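PDB 7C4D: putative esterase from Uncultured bacterium, which probably hydrolyses carboxylic esters, as expected of a serine esterase with the alpha/beta hydrolase fold. Local coordinates for residues Q57-R62 / D67-E72; I93-G98 / W254-Q259; A141-I146 / Y186-N191. One frame throughout, in Å; residues are numbered along the deposited sequence.

Contact 1: Q57-R62 / D67-E72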
loop_
_atom_site.group_PDB
_atom_site.type_symbol
_atom_site.label_atom_id
_atom_site.label_comp_id
_atom_site.label_asym_id
_atom_site.label_seq_id
_atom_site.Cartn_x
_atom_site.Cartn_y
_atom_site.Cartn_z
ATOM N N GLN A 57 -4.054 5.847 -3.844
ATOM C CA GLN A 57 -4.981 6.050 -2.731
ATOM C C GLN A 57 -5.002 7.522 -2.311
ATOM O O GLN A 57 -4.103 8.274 -2.708
ATOM C CB GLN A 57 -4.610 5.114 -1.590
ATOM C CG GLN A 57 -4.872 3.655 -1.958
ATOM C CD GLN A 57 -4.488 2.778 -0.812
ATOM O OE1 GLN A 57 -5.300 2.478 0.067
ATOM N NE2 GLN A 57 -3.210 2.448 -0.779
ATOM N N ARG A 58 -6.013 7.911 -1.500
ATOM C CA ARG A 58 -6.120 9.297 -1.027
ATOM C C ARG A 58 -4.781 9.780 -0.461
ATOM O O ARG A 58 -4.043 8.999 0.154
ATOM C CB ARG A 58 -7.288 9.442 -0.050
ATOM C CG ARG A 58 -7.073 8.841 1.334
ATOM C CD ARG A 58 -8.096 9.375 2.323
ATOM N NE ARG A 58 -9.412 9.130 1.780
ATOM C CZ ARG A 58 -10.517 9.764 2.150
ATOM N NH1 ARG A 58 -10.448 10.682 3.094
ATOM N NH2 ARG A 58 -11.678 9.477 1.584
ATOM N N ASN A 59 -4.436 11.041 -0.792
ATOM C CA ASN A 59 -3.247 11.761 -0.350
ATOM C C ASN A 59 -1.973 11.297 -1.063
ATOM O O ASN A 59 -0.870 11.706 -0.692
ATOM C CB ASN A 59 -3.085 11.798 1.176
ATOM C CG ASN A 59 -4.157 12.622 1.866
ATOM O OD1 ASN A 59 -4.655 13.624 1.326
ATOM N ND2 ASN A 59 -4.542 12.190 3.056
ATOM N N HIS A 60 -2.134 10.485 -2.117
ATOM C CA HIS A 60 -1.009 9.847 -2.781
ATOM C C HIS A 60 -1.115 10.030 -4.291
ATOM O O HIS A 60 -2.211 10.062 -4.851
ATOM C CB HIS A 60 -0.901 8.352 -2.413
ATOM C CG HIS A 60 -0.433 8.078 -1.031
ATOM N ND1 HIS A 60 -1.293 8.096 0.058
ATOM C CD2 HIS A 60 0.790 7.757 -0.561
ATOM C CE1 HIS A 60 -0.598 7.814 1.149
ATOM N NE2 HIS A 60 0.693 7.630 0.798
ATOM N N GLY A 61 0.067 10.095 -4.915
ATOM C CA GLY A 61 0.215 10.147 -6.359
ATOM C C GLY A 61 -0.591 11.308 -6.942
ATOM O O GLY A 61 -0.420 12.450 -6.536
ATOM N N ARG A 62 -1.519 10.985 -7.844
ATOM C CA ARG A 62 -2.375 11.988 -8.458
ATOM C C ARG A 62 -3.765 11.988 -7.839
ATOM O O ARG A 62 -4.662 12.602 -8.397
ATOM C CB ARG A 62 -2.539 11.700 -9.955
ATOM C CG ARG A 62 -1.228 11.599 -10.714
ATOM C CD ARG A 62 -1.511 11.632 -12.189
ATOM N NE ARG A 62 -0.347 12.101 -12.911
ATOM C CZ ARG A 62 0.691 11.349 -13.242
ATOM N NH1 ARG A 62 0.712 10.069 -12.921
ATOM N NH2 ARG A 62 1.693 11.878 -13.918
ATOM N N ASP A 67 -7.970 15.263 4.914
ATOM C CA ASP A 67 -7.343 15.316 6.231
ATOM C C ASP A 67 -7.443 13.957 6.910
ATOM O O ASP A 67 -6.473 13.501 7.497
ATOM C CB ASP A 67 -7.990 16.380 7.120
ATOM C CG ASP A 67 -7.814 17.791 6.585
ATOM O OD1 ASP A 67 -6.648 18.209 6.395
ATOM O OD2 ASP A 67 -8.843 18.450 6.343
ATOM N N ASP A 68 -8.635 13.359 6.834
ATOM C CA ASP A 68 -8.889 12.007 7.308
ATOM C C ASP A 68 -8.295 10.992 6.316
ATOM O O ASP A 68 -8.588 11.021 5.112
ATOM C CB ASP A 68 -10.395 11.759 7.433
ATOM C CG ASP A 68 -10.708 10.384 7.976
ATOM O OD1 ASP A 68 -9.914 9.909 8.780
ATOM O OD2 ASP A 68 -11.732 9.802 7.575
ATOM N N MET A 69 -7.472 10.092 6.857
ATOM C CA MET A 69 -6.894 8.949 6.170
ATOM C C MET A 69 -7.134 7.666 6.969
ATOM O O MET A 69 -6.264 6.804 7.018
ATOM C CB MET A 69 -5.374 9.119 6.144
ATOM C CG MET A 69 -4.859 9.710 4.912
ATOM S SD MET A 69 -3.087 9.731 5.077
ATOM C CE MET A 69 -2.669 8.146 4.351
ATOM N N SER A 70 -8.287 7.546 7.626
ATOM C CA SER A 70 -8.612 6.341 8.363
ATOM C C SER A 70 -8.857 5.201 7.358
ATOM O O SER A 70 -9.138 5.488 6.201
ATOM C CB SER A 70 -9.825 6.619 9.198
ATOM O OG SER A 70 -11.002 6.540 8.413
ATOM N N TYR A 71 -8.817 3.934 7.808
ATOM C CA TYR A 71 -8.947 2.775 6.948
ATOM C C TYR A 71 -10.392 2.688 6.507
ATOM O O TYR A 71 -10.711 2.146 5.444
ATOM C CB TYR A 71 -8.451 1.504 7.641
ATOM C CG TYR A 71 -6.946 1.391 7.677
ATOM C CD1 TYR A 71 -6.228 1.350 6.483
ATOM C CD2 TYR A 71 -6.237 1.253 8.866
ATOM C CE1 TYR A 71 -4.851 1.310 6.459
ATOM C CE2 TYR A 71 -4.853 1.134 8.863
ATOM C CZ TYR A 71 -4.163 1.176 7.647
ATOM O OH TYR A 71 -2.807 1.066 7.504
ATOM N N GLU A 72 -11.254 3.267 7.338
ATOM C CA GLU A 72 -12.672 3.315 7.025
ATOM C C GLU A 72 -12.866 4.139 5.750
ATOM O O GLU A 72 -13.599 3.740 4.852
ATOM C CB GLU A 72 -13.432 3.904 8.214
ATOM C CG GLU A 72 -14.904 4.139 7.962
ATOM C CD GLU A 72 -15.729 2.868 7.893
ATOM O OE1 GLU A 72 -16.583 2.786 6.989
ATOM O OE2 GLU A 72 -15.521 1.973 8.750
#
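R58 reaches across to the backbone of D68, its guanidinium meeting the carbonyl with an edge rather than a face. NH1 donates to D68 O at 2.8 Å, with an N-H...O angle of 147° and the oxygen slightly tilted from the guanidinium plane. The chain gets there with CG between the backbone N and the carbonyl carbon (chi1 73°) and a further bend at chi3, which lets NE pair with D77 as a salt bridge while NH1 serves the loop. Arginine suits the place because one flat group can satisfy both a carboxylate and a peptide oxygen. The D68 carboxylate turns to its own chain instead: S70 N donates to D68 OD1, 3.1 Å away and above the carboxylate plane, in an Asx turn from D68 to S70, which is the N-cap of helix 71-84.

M69 meets N59 along CG and SD, and H60 with its methyl. The N59 and M69 side chains cross obliquely, and ND2 of N59 makes a weak hydrogen bond to M69 SD, 3.5 Å away. N59 occupies a positive-phi position of the type II turn from Q57 to H60, a conformation asparagine tolerates well, and its OD1 accepts from A66 N. The thioether then bends so that M69 CE meets H60 CE1 at 3.8 Å, near the imidazole plane and at the ring edge. H60 is held in rotation at both nitrogens: ND1 donates to R58 O at 2.9 Å, almost straight at 168°, while NE2 is bonded to Y33 N.

The two segments belong to the connection from strand 51-55 to helix 71-84. M69 also packs on S194 and I195 of helix 192-196, and H60 on M97 of helix 97-108, so the connection touches both helices.

Contact 2: I93-G98 / W254-Q259. With SO4 (sulfate ion), chain E; ACT (acetate ion), chain D.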
loop_
_atom_site.group_PDB
_atom_site.type_symbol
_atom_site.label_atom_id
_atom_site.label_comp_id
_atom_site.label_asym_id
_atom_site.label_seq_id
_atom_site.Cartn_x
_atom_site.Cartn_y
_atom_site.Cartn_z
ATOM N N ILE A 93 -4.782 -7.045 -4.468
ATOM C CA ILE A 93 -3.491 -7.066 -3.816
ATOM C C ILE A 93 -3.298 -5.738 -3.057
ATOM O O ILE A 93 -3.456 -4.670 -3.631
ATOM C CB ILE A 93 -2.362 -7.256 -4.861
ATOM C CG1 ILE A 93 -2.559 -8.511 -5.725
ATOM C CG2 ILE A 93 -0.995 -7.227 -4.176
ATOM C CD1 ILE A 93 -1.696 -8.558 -6.985
ATOM N N GLY A 94 -2.966 -5.807 -1.771
ATOM C CA GLY A 94 -2.715 -4.620 -0.962
ATOM C C GLY A 94 -1.395 -4.785 -0.228
ATOM O O GLY A 94 -1.226 -5.741 0.526
ATOM N N HIS A 95 -0.484 -3.859 -0.476
ATOM C CA HIS A 95 0.831 -3.846 0.146
ATOM C C HIS A 95 0.791 -2.894 1.341
ATOM O O HIS A 95 0.452 -1.718 1.179
ATOM C CB HIS A 95 1.902 -3.407 -0.857
ATOM C CG HIS A 95 3.247 -3.254 -0.241
ATOM N ND1 HIS A 95 3.892 -2.065 -0.165
ATOM C CD2 HIS A 95 4.033 -4.137 0.406
ATOM C CE1 HIS A 95 5.033 -2.223 0.473
ATOM N NE2 HIS A 95 5.147 -3.483 0.797
ATOM N N SER A 96 1.119 -3.432 2.527
ATOM C CA SER A 96 1.210 -2.676 3.768
ATOM C C SER A 96 -0.066 -1.864 4.033
ATOM O O SER A 96 -1.147 -2.452 4.207
ATOM C CB SER A 96 2.444 -1.835 3.826
ATOM O OG SER A 96 2.883 -1.748 5.183
ATOM N N MET A 97 0.048 -0.525 4.010
ATOM C CA MET A 97 -1.119 0.298 4.282
ATOM C C MET A 97 -2.232 -0.135 3.340
ATOM O O MET A 97 -3.379 -0.275 3.756
ATOM C CB MET A 97 -0.836 1.795 4.085
ATOM C CG MET A 97 -2.075 2.664 4.197
ATOM S SD MET A 97 -1.832 4.432 3.850
ATOM C CE MET A 97 -1.817 4.493 2.054
ATOM N N GLY A 98 -1.865 -0.396 2.082
ATOM C CA GLY A 98 -2.805 -0.879 1.071
ATOM C C GLY A 98 -3.410 -2.237 1.446
ATOM O O GLY A 98 -4.583 -2.499 1.181
ATOM N N TRP A 254 9.565 -4.234 1.062
ATOM C CA TRP A 254 9.193 -3.933 -0.315
ATOM C C TRP A 254 9.524 -5.138 -1.183
ATOM O O TRP A 254 10.332 -5.069 -2.092
ATOM C CB TRP A 254 9.856 -2.634 -0.807
ATOM C CG TRP A 254 9.229 -1.404 -0.226
ATOM C CD1 TRP A 254 8.274 -0.628 -0.812
ATOM C CD2 TRP A 254 9.460 -0.830 1.070
ATOM N NE1 TRP A 254 7.913 0.398 0.014
ATOM C CE2 TRP A 254 8.613 0.300 1.182
ATOM C CE3 TRP A 254 10.299 -1.137 2.147
ATOM C CZ2 TRP A 254 8.569 1.102 2.329
ATOM C CZ3 TRP A 254 10.268 -0.339 3.274
ATOM C CH2 TRP A 254 9.416 0.768 3.363
ATOM N N LEU A 255 8.891 -6.268 -0.857
ATOM C CA LEU A 255 9.238 -7.552 -1.446
ATOM C C LEU A 255 8.925 -7.609 -2.948
ATOM O O LEU A 255 9.542 -8.369 -3.697
ATOM C CB LEU A 255 8.587 -8.681 -0.626
ATOM C CG LEU A 255 7.066 -8.827 -0.686
ATOM C CD1 LEU A 255 6.640 -9.984 0.200
ATOM C CD2 LEU A 255 6.328 -7.552 -0.275
ATOM N N HIS A 256 7.997 -6.779 -3.419
ATOM C CA HIS A 256 7.628 -6.842 -4.828
ATOM C C HIS A 256 8.599 -6.058 -5.708
ATOM O O HIS A 256 8.628 -6.243 -6.921
ATOM C CB HIS A 256 6.260 -6.208 -5.033
ATOM C CG HIS A 256 6.217 -4.816 -4.503
ATOM N ND1 HIS A 256 6.326 -4.531 -3.134
ATOM C CD2 HIS A 256 6.088 -3.634 -5.136
ATOM C CE1 HIS A 256 6.229 -3.229 -2.959
ATOM N NE2 HIS A 256 6.058 -2.661 -4.163
ATOM N N ALA A 257 9.308 -5.111 -5.099
ATOM C CA ALA A 257 10.313 -4.332 -5.801
ATOM C C ALA A 257 11.632 -5.094 -5.763
ATOM O O ALA A 257 12.362 -5.083 -6.741
ATOM C CB ALA A 257 10.446 -2.975 -5.168
ATOM N N GLN A 258 11.903 -5.791 -4.651
ATOM C CA GLN A 258 13.166 -6.497 -4.450
ATOM C C GLN A 258 13.178 -7.864 -5.142
ATOM O O GLN A 258 14.188 -8.239 -5.718
ATOM C CB GLN A 258 13.493 -6.645 -2.963
ATOM C CG GLN A 258 13.750 -5.295 -2.289
ATOM C CD GLN A 258 13.964 -5.419 -0.801
ATOM O OE1 GLN A 258 15.081 -5.614 -0.333
ATOM N NE2 GLN A 258 12.886 -5.308 -0.040
ATOM N N GLN A 259 12.059 -8.601 -5.092
ATOM C CA GLN A 259 11.972 -9.936 -5.655
ATOM C C GLN A 259 10.738 -10.044 -6.551
ATOM O O GLN A 259 9.881 -10.884 -6.294
ATOM C CB GLN A 259 11.877 -10.962 -4.525
ATOM C CG GLN A 259 13.103 -11.002 -3.624
ATOM C CD GLN A 259 14.301 -11.624 -4.314
ATOM O OE1 GLN A 259 14.177 -12.454 -5.213
ATOM N NE2 GLN A 259 15.490 -11.215 -3.905
HETATM S S SO4 E . 4.514 0.689 -2.830
HETATM O O1 SO4 E . 4.181 1.782 -3.705
HETATM O O2 SO4 E . 4.757 1.222 -1.507
HETATM O O3 SO4 E . 3.412 -0.250 -2.751
HETATM O O4 SO4 E . 5.686 0.015 -3.308
HETATM C C ACT D . 3.200 1.378 4.925
HETATM O O ACT D . 4.380 1.041 4.671
HETATM O OXT ACT D . 2.289 1.363 4.074
HETATM C CH3 ACT D . 2.805 1.824 6.354
#
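W254 meets H95 with the pyrrole side of its indole: H95 CE1 lies over the indole face, 3.8 Å from W254 CD1. The two planes are inclined at 57°, an oblique pairing. Tryptophan suits the place because its broad ring also meets F173, edge-to-face. W254 O then starts the short helix by accepting from A257 N and Q258 N.

L255 adds a methyl, its CD2 standing 4.2 Å from H95 CD2, an apolar contact suited to the carbon side of the imidazole.

H256 completes the aromatic cluster of H95, W254 and H256. Its chi1 of 55° tucks CG into the gap flanked by its own N and C, and CE1 comes over the centre of the H95 ring, edge-to-face, with centroids 4.7 Å apart. S96 CB covers the other face of H95, whose NE2 is bonded to H253 O. Histidine offers both that ring edge and a donor: H256 NE2 bonds sulfate O4 at 2.8 Å, and H95 ND1 weakly bonds O3.

S96 sits at positive phi in a G-x-S-x-G strand-to-helix turn, consistent with a nucleophile elbow and a triad of S96, H253 and D120. Acetate OXT accepts from M97 N at 2.9 Å and the ion also bonds L32 N, consistent with an oxyanion hole; the sulfate marks a second, separate anion site. Both ions probably come from the crystallisation liquor.

Contact 3: A141-I146 / Y186-N191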
loop_
_atom_site.group_PDB
_atom_site.type_symbol
_atom_site.label_atom_id
_atom_site.label_comp_id
_atom_site.label_asym_id
_atom_site.label_seq_id
_atom_site.Cartn_x
_atom_site.Cartn_y
_atom_site.Cartn_z
ATOM N N ALA A 141 9.371 12.874 9.991
ATOM C CA ALA A 141 10.271 13.913 10.455
ATOM C C ALA A 141 11.105 14.421 9.282
ATOM O O ALA A 141 11.152 15.624 9.047
ATOM C CB ALA A 141 11.130 13.378 11.580
ATOM N N ALA A 142 11.712 13.486 8.538
ATOM C CA ALA A 142 12.497 13.774 7.348
ATOM C C ALA A 142 11.730 14.667 6.374
ATOM O O ALA A 142 12.244 15.697 5.947
ATOM C CB ALA A 142 12.917 12.481 6.697
ATOM N N LEU A 143 10.493 14.266 6.053
ATOM C CA LEU A 143 9.691 14.897 5.014
ATOM C C LEU A 143 9.195 16.270 5.465
ATOM O O LEU A 143 9.167 17.205 4.662
ATOM C CB LEU A 143 8.514 13.990 4.621
ATOM C CG LEU A 143 8.845 12.558 4.172
ATOM C CD1 LEU A 143 7.580 11.811 3.812
ATOM C CD2 LEU A 143 9.801 12.530 2.992
ATOM N N LYS A 144 8.794 16.367 6.742
ATOM C CA LYS A 144 8.301 17.600 7.343
ATOM C C LYS A 144 9.390 18.677 7.319
ATOM O O LYS A 144 9.087 19.868 7.279
ATOM C CB LYS A 144 7.831 17.318 8.775
ATOM C CG LYS A 144 7.060 18.440 9.458
ATOM C CD LYS A 144 6.754 18.158 10.912
ATOM C CE LYS A 144 6.410 19.416 11.679
ATOM N NZ LYS A 144 5.368 19.152 12.700
ATOM N N SER A 145 10.653 18.229 7.298
ATOM C CA SER A 145 11.832 19.049 7.529
ATOM C C SER A 145 12.498 19.461 6.216
ATOM O O SER A 145 13.409 20.289 6.212
ATOM C CB SER A 145 12.801 18.318 8.422
ATOM O OG SER A 145 12.306 18.231 9.752
ATOM N N ILE A 146 12.060 18.858 5.107
ATOM C CA ILE A 146 12.489 19.301 3.791
ATOM C C ILE A 146 11.517 20.384 3.321
ATOM O O ILE A 146 10.301 20.213 3.430
ATOM C CB ILE A 146 12.601 18.112 2.808
ATOM C CG1 ILE A 146 13.663 17.091 3.238
ATOM C CG2 ILE A 146 12.800 18.581 1.369
ATOM C CD1 ILE A 146 14.995 17.679 3.687
ATOM N N TYR A 186 9.611 23.255 -6.737
ATOM C CA TYR A 186 9.276 21.887 -6.370
ATOM C C TYR A 186 8.246 21.874 -5.240
ATOM O O TYR A 186 8.117 22.847 -4.500
ATOM C CB TYR A 186 10.536 21.121 -5.956
ATOM C CG TYR A 186 11.475 20.810 -7.091
ATOM C CD1 TYR A 186 12.329 21.777 -7.600
ATOM C CD2 TYR A 186 11.505 19.548 -7.666
ATOM C CE1 TYR A 186 13.189 21.500 -8.651
ATOM C CE2 TYR A 186 12.362 19.254 -8.716
ATOM C CZ TYR A 186 13.210 20.232 -9.209
ATOM O OH TYR A 186 14.062 19.957 -10.239
ATOM N N ARG A 187 7.527 20.749 -5.123
ATOM C CA ARG A 187 6.485 20.543 -4.127
ATOM C C ARG A 187 6.308 19.051 -3.851
ATOM O O ARG A 187 6.610 18.209 -4.697
ATOM C CB ARG A 187 5.162 21.158 -4.586
ATOM C CG ARG A 187 4.762 20.800 -6.011
ATOM C CD ARG A 187 3.341 21.229 -6.309
ATOM N NE ARG A 187 2.398 20.365 -5.612
ATOM C CZ ARG A 187 1.266 20.770 -5.043
ATOM N NH1 ARG A 187 0.482 19.895 -4.433
ATOM N NH2 ARG A 187 0.922 22.047 -5.071
ATOM N N TRP A 188 5.817 18.730 -2.650
ATOM C CA TRP A 188 5.371 17.381 -2.359
ATOM C C TRP A 188 4.019 17.176 -3.027
ATOM O O TRP A 188 3.146 18.029 -2.916
ATOM C CB TRP A 188 5.264 17.144 -0.853
ATOM C CG TRP A 188 6.575 17.173 -0.128
ATOM C CD1 TRP A 188 7.008 18.120 0.758
ATOM C CD2 TRP A 188 7.630 16.195 -0.218
ATOM N NE1 TRP A 188 8.256 17.796 1.221
ATOM C CE2 TRP A 188 8.669 16.623 0.642
ATOM C CE3 TRP A 188 7.803 15.005 -0.929
ATOM C CZ2 TRP A 188 9.862 15.910 0.786
ATOM C CZ3 TRP A 188 8.973 14.289 -0.761
ATOM C CH2 TRP A 188 9.997 14.740 0.072
ATOM N N LYS A 189 3.838 16.036 -3.703
ATOM C CA LYS A 189 2.517 15.762 -4.245
ATOM C C LYS A 189 1.651 15.061 -3.204
ATOM O O LYS A 189 0.435 15.047 -3.358
ATOM C CB LYS A 189 2.567 14.967 -5.556
ATOM C CG LYS A 189 3.189 13.585 -5.481
ATOM C CD LYS A 189 3.839 13.191 -6.784
ATOM C CE LYS A 189 3.863 11.699 -7.000
ATOM N NZ LYS A 189 4.506 11.375 -8.287
ATOM N N ILE A 190 2.287 14.465 -2.187
ATOM C CA ILE A 190 1.602 13.787 -1.084
ATOM C C ILE A 190 1.247 14.744 0.062
ATOM O O ILE A 190 2.023 15.621 0.421
ATOM C CB ILE A 190 2.453 12.614 -0.560
ATOM C CG1 ILE A 190 3.897 13.041 -0.291
ATOM C CG2 ILE A 190 2.383 11.440 -1.521
ATOM C CD1 ILE A 190 4.680 12.052 0.541
ATOM N N ASN A 191 0.098 14.492 0.698
ATOM C CA ASN A 191 -0.386 15.243 1.848
ATOM C C ASN A 191 0.299 14.775 3.131
ATOM O O ASN A 191 -0.297 14.045 3.934
ATOM C CB ASN A 191 -1.898 15.110 1.959
ATOM C CG ASN A 191 -2.539 16.082 2.922
ATOM O OD1 ASN A 191 -1.845 16.777 3.654
ATOM N ND2 ASN A 191 -3.864 16.112 2.923
#
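L143 and W188 make the main apolar contact: L143 CD2 lies 3.7 Å from W188 CH2, the leucine crossing the indole at about a right angle. I146 closes on the same benzene portion, with CG2 4.0 Å from W188 CZ2. A looser methyl contact, L143 CD1 to I190 CD1 at 4.4 Å, extends this apolar patch. Branched aliphatic residues suit the benzene end of the indole, which is swung out to them with CG anti to the carbonyl carbon (chi1 -66°).

These segments lie in the insertion between strands 113-119 and 217-222, where alpha/beta hydrolases commonly carry a cap, and are consistent with one; the contact joins helix 131-144 to the small hairpin of strands 178-180 and 186-188. Replacing W188 with an alanine would probably leave L143 CD2 and I146 CG2 without their aromatic partner and open a gap between helix and hairpin.

The polar side is less satisfied. W188 NE1 is buried with no hydrogen-bond partner, although L143 O approaches it obliquely to 3.6 Å and I146 O sits at the indole edge, near its plane.

Overall arrangement
Contact 1 touches both of the others, its centre about 18 Å from that of contact 2 and about 16 Å from that of contact 3. It reaches contact 2 through M97, where H60 CE1 is 3.7 Å from M97 CE; as M97 N binds the acetate beside the probable nucleophile S96, contact 1 thus abuts the residue next to that serine. It meets contact 3 at N59, whose OD1 lies 3.1 Å from N191 ND2, a probable hydrogen bond. Contacts 2 and 3 do not touch: their centres are about 22 Å apart and their nearest atoms about 9 Å, although contact 3 is nested in the chain loop that contact 2 closes.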